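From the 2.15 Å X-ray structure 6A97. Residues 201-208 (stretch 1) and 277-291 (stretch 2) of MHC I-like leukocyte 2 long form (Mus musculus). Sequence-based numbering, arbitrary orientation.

Stretch 1, residues 201-208: GPPMVTVT
Stretch 2 277-291: SCNLRHGNHSIMQTA

The two stretches meet through side chains, an extended strand laying its apolar face on a β-hairpin with no clear hydrogen bond across, and together they bury 579 Å². Strand 204-208 runs 18° from the direction of strand 285-290, their axes 7.5 Å apart at closest, with Val205 CA 7.0 Å from Gln289 CA and Val207 CA 6.2 Å from Ala291 CA. In the hairpin, strands 277-282 and 285-290 pair Cys278 with Gln289, Leu280 with Ile287 and His282 with His285, closing in a type II' turn where Gly283 adopts phi/psi 62/-123.

β alternation points Pro203, Val205 and Val207 toward the hairpin and Met204, Thr206 and Thr208 away. Pro203 (C-gamma exo, phi/psi -63/160) lays CD over the His285 ring, 3.6 Å from its centroid and 1° off the normal; His285 chi1 is m. Pro203 CG meets the edge of His282 at CD2 (3.4 Å), and Pro203 CB packs on Leu280 CD2 (3.8 Å).

Both valines are t, compact branched residues suited to extended backbone. Val205 CG2 touches Leu280 CB (3.6 Å) and Ile287 CG2 (4.2 Å), with Leu280 t,p and Ile287 m,t. Val207 CG2 lies 4.3 Å from Cys278 CB, while Val207 CG1 reaches Ala291 CB (3.9 Å). Gln289, chi1 t, packs its CG against Val207 CG2 (3.9 Å).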

# COMPACT_ATOMS: atom_id res chain seq x y z
N GLY A 201 -0.00 -10.31 -17.75
CA GLY A 201 -0.09 -11.18 -16.59
C GLY A 201 -0.45 -10.43 -15.33
O GLY A 201 -0.28 -9.21 -15.25
N PRO A 202 -0.96 -11.15 -14.32
CA PRO A 202 -1.33 -10.55 -13.04
C PRO A 202 -0.13 -10.43 -12.10
O PRO A 202 0.86 -11.14 -12.29
CB PRO A 202 -2.35 -11.54 -12.49
CG PRO A 202 -1.87 -12.86 -13.01
CD PRO A 202 -1.29 -12.59 -14.37
N PRO A 203 -0.22 -9.56 -11.09
CA PRO A 203 0.80 -9.53 -10.04
C PRO A 203 0.83 -10.85 -9.28
O PRO A 203 -0.15 -11.59 -9.32
CB PRO A 203 0.35 -8.39 -9.12
CG PRO A 203 -0.66 -7.61 -9.91
CD PRO A 203 -1.30 -8.59 -10.84
N MET A 204 1.92 -11.13 -8.59
CA MET A 204 1.98 -12.31 -7.74
C MET A 204 2.66 -11.98 -6.42
O MET A 204 3.43 -11.03 -6.33
CB MET A 204 2.73 -13.45 -8.44
CG MET A 204 4.22 -13.25 -8.54
SD MET A 204 5.07 -14.72 -9.14
CE MET A 204 4.89 -15.81 -7.73
N VAL A 205 2.35 -12.76 -5.39
CA VAL A 205 2.91 -12.54 -4.07
C VAL A 205 3.57 -13.82 -3.56
O VAL A 205 3.03 -14.91 -3.75
CB VAL A 205 1.83 -12.09 -3.07
CG1 VAL A 205 2.40 -12.01 -1.66
CG2 VAL A 205 1.26 -10.75 -3.49
N THR A 206 4.73 -13.69 -2.94
CA THR A 206 5.35 -14.80 -2.24
C THR A 206 5.59 -14.43 -0.78
O THR A 206 5.78 -13.26 -0.45
CB THR A 206 6.69 -15.22 -2.86
OG1 THR A 206 7.64 -14.17 -2.70
CG2 THR A 206 6.52 -15.54 -4.35
N VAL A 207 5.57 -15.43 0.09
CA VAL A 207 5.91 -15.23 1.49
C VAL A 207 7.00 -16.22 1.89
O VAL A 207 6.84 -17.42 1.70
CB VAL A 207 4.69 -15.42 2.41
CG1 VAL A 207 5.11 -15.38 3.88
CG2 VAL A 207 3.63 -14.37 2.12
N THR A 208 8.10 -15.71 2.42
CA THR A 208 9.17 -16.58 2.90
C THR A 208 9.41 -16.36 4.39
O THR A 208 9.13 -15.29 4.92
CB THR A 208 10.48 -16.34 2.13
OG1 THR A 208 10.92 -14.99 2.33
CG2 THR A 208 10.28 -16.60 0.64
N SER A 277 -0.85 -12.62 7.65
CA SER A 277 -1.11 -12.68 6.21
C SER A 277 -0.64 -11.40 5.55
O SER A 277 -0.72 -10.32 6.14
CB SER A 277 -2.60 -12.89 5.94
OG SER A 277 -3.08 -14.04 6.62
N CYS A 278 -0.13 -11.52 4.32
CA CYS A 278 0.28 -10.36 3.54
C CYS A 278 -0.74 -10.05 2.45
O CYS A 278 -1.15 -10.94 1.72
CB CYS A 278 1.65 -10.61 2.90
SG CYS A 278 2.28 -9.18 1.99
N ASN A 279 -1.13 -8.79 2.35
CA ASN A 279 -2.13 -8.39 1.37
C ASN A 279 -1.59 -7.35 0.40
O ASN A 279 -1.19 -6.25 0.80
CB ASN A 279 -3.38 -7.87 2.07
CG ASN A 279 -4.51 -7.55 1.11
OD1 ASN A 279 -5.40 -6.74 1.42
ND2 ASN A 279 -4.50 -8.17 -0.07
N LEU A 280 -1.57 -7.70 -0.88
CA LEU A 280 -1.13 -6.79 -1.93
C LEU A 280 -2.31 -6.11 -2.61
O LEU A 280 -3.28 -6.76 -3.00
CB LEU A 280 -0.30 -7.52 -2.98
CG LEU A 280 -0.07 -6.73 -4.28
CD1 LEU A 280 0.95 -5.62 -4.07
CD2 LEU A 280 0.34 -7.65 -5.44
N ARG A 281 -2.22 -4.79 -2.75
CA ARG A 281 -3.12 -4.05 -3.62
C ARG A 281 -2.32 -3.47 -4.79
O ARG A 281 -1.34 -2.75 -4.58
CB ARG A 281 -3.85 -2.93 -2.86
CG ARG A 281 -4.44 -1.85 -3.75
CD ARG A 281 -5.72 -2.32 -4.42
NE ARG A 281 -6.23 -1.36 -5.40
CZ ARG A 281 -6.94 -0.28 -5.10
NH1 ARG A 281 -7.25 -0.01 -3.84
NH2 ARG A 281 -7.36 0.54 -6.06
N HIS A 282 -2.73 -3.79 -6.01
CA HIS A 282 -2.08 -3.23 -7.19
C HIS A 282 -3.08 -3.11 -8.32
O HIS A 282 -3.58 -4.12 -8.82
CB HIS A 282 -0.90 -4.08 -7.64
CG HIS A 282 -0.29 -3.64 -8.94
ND1 HIS A 282 0.29 -2.40 -9.10
CD2 HIS A 282 -0.20 -4.26 -10.14
CE1 HIS A 282 0.72 -2.28 -10.34
NE2 HIS A 282 0.44 -3.39 -10.99
N GLY A 283 -3.37 -1.88 -8.73
CA GLY A 283 -4.37 -1.63 -9.75
C GLY A 283 -5.72 -2.13 -9.28
O GLY A 283 -6.20 -1.73 -8.22
N ASN A 284 -6.32 -3.02 -10.05
CA ASN A 284 -7.63 -3.56 -9.70
C ASN A 284 -7.51 -4.83 -8.88
O ASN A 284 -8.52 -5.38 -8.45
CB ASN A 284 -8.45 -3.84 -10.96
CG ASN A 284 -8.71 -2.59 -11.78
OD1 ASN A 284 -8.60 -1.47 -11.29
ND2 ASN A 284 -9.08 -2.78 -13.04
N HIS A 285 -6.28 -5.29 -8.67
CA HIS A 285 -6.03 -6.55 -7.96
C HIS A 285 -5.89 -6.39 -6.45
O HIS A 285 -5.28 -5.44 -5.97
CB HIS A 285 -4.74 -7.21 -8.48
CG HIS A 285 -4.77 -7.54 -9.94
ND1 HIS A 285 -5.00 -8.81 -10.41
CD2 HIS A 285 -4.58 -6.76 -11.04
CE1 HIS A 285 -4.95 -8.81 -11.73
NE2 HIS A 285 -4.70 -7.58 -12.14
N SER A 286 -6.45 -7.34 -5.72
CA SER A 286 -6.12 -7.52 -4.32
C SER A 286 -5.80 -8.99 -4.12
O SER A 286 -6.59 -9.87 -4.47
CB SER A 286 -7.26 -7.07 -3.40
OG SER A 286 -6.94 -7.36 -2.05
N ILE A 287 -4.62 -9.26 -3.57
CA ILE A 287 -4.13 -10.62 -3.38
C ILE A 287 -3.67 -10.78 -1.95
O ILE A 287 -2.98 -9.92 -1.42
CB ILE A 287 -2.95 -10.94 -4.33
CG1 ILE A 287 -3.33 -10.69 -5.78
CG2 ILE A 287 -2.50 -12.39 -4.14
CD1 ILE A 287 -2.21 -10.98 -6.76
N MET A 288 -4.04 -11.90 -1.32
CA MET A 288 -3.58 -12.16 0.04
C MET A 288 -2.93 -13.54 0.16
O MET A 288 -3.44 -14.52 -0.38
CB MET A 288 -4.74 -12.04 1.04
CG MET A 288 -4.29 -12.10 2.49
SD MET A 288 -5.36 -11.14 3.57
CE MET A 288 -6.90 -12.04 3.43
N GLN A 289 -1.81 -13.60 0.87
CA GLN A 289 -1.19 -14.88 1.16
C GLN A 289 -0.83 -14.99 2.63
O GLN A 289 -0.20 -14.09 3.19
CB GLN A 289 0.05 -15.09 0.30
CG GLN A 289 0.73 -16.43 0.57
CD GLN A 289 1.60 -16.88 -0.58
OE1 GLN A 289 1.42 -16.44 -1.72
NE2 GLN A 289 2.53 -17.78 -0.30
N THR A 290 -1.22 -16.10 3.24
CA THR A 290 -0.96 -16.36 4.66
C THR A 290 0.37 -17.07 4.85
O THR A 290 0.74 -17.94 4.06
CB THR A 290 -2.09 -17.20 5.28
OG1 THR A 290 -3.35 -16.54 5.07
CG2 THR A 290 -1.87 -17.40 6.78
N ALA A 291 1.10 -16.69 5.89
CA ALA A 291 2.39 -17.31 6.19
C ALA A 291 2.20 -18.68 6.82
O ALA A 291 1.26 -18.90 7.58
CB ALA A 291 3.20 -16.41 7.11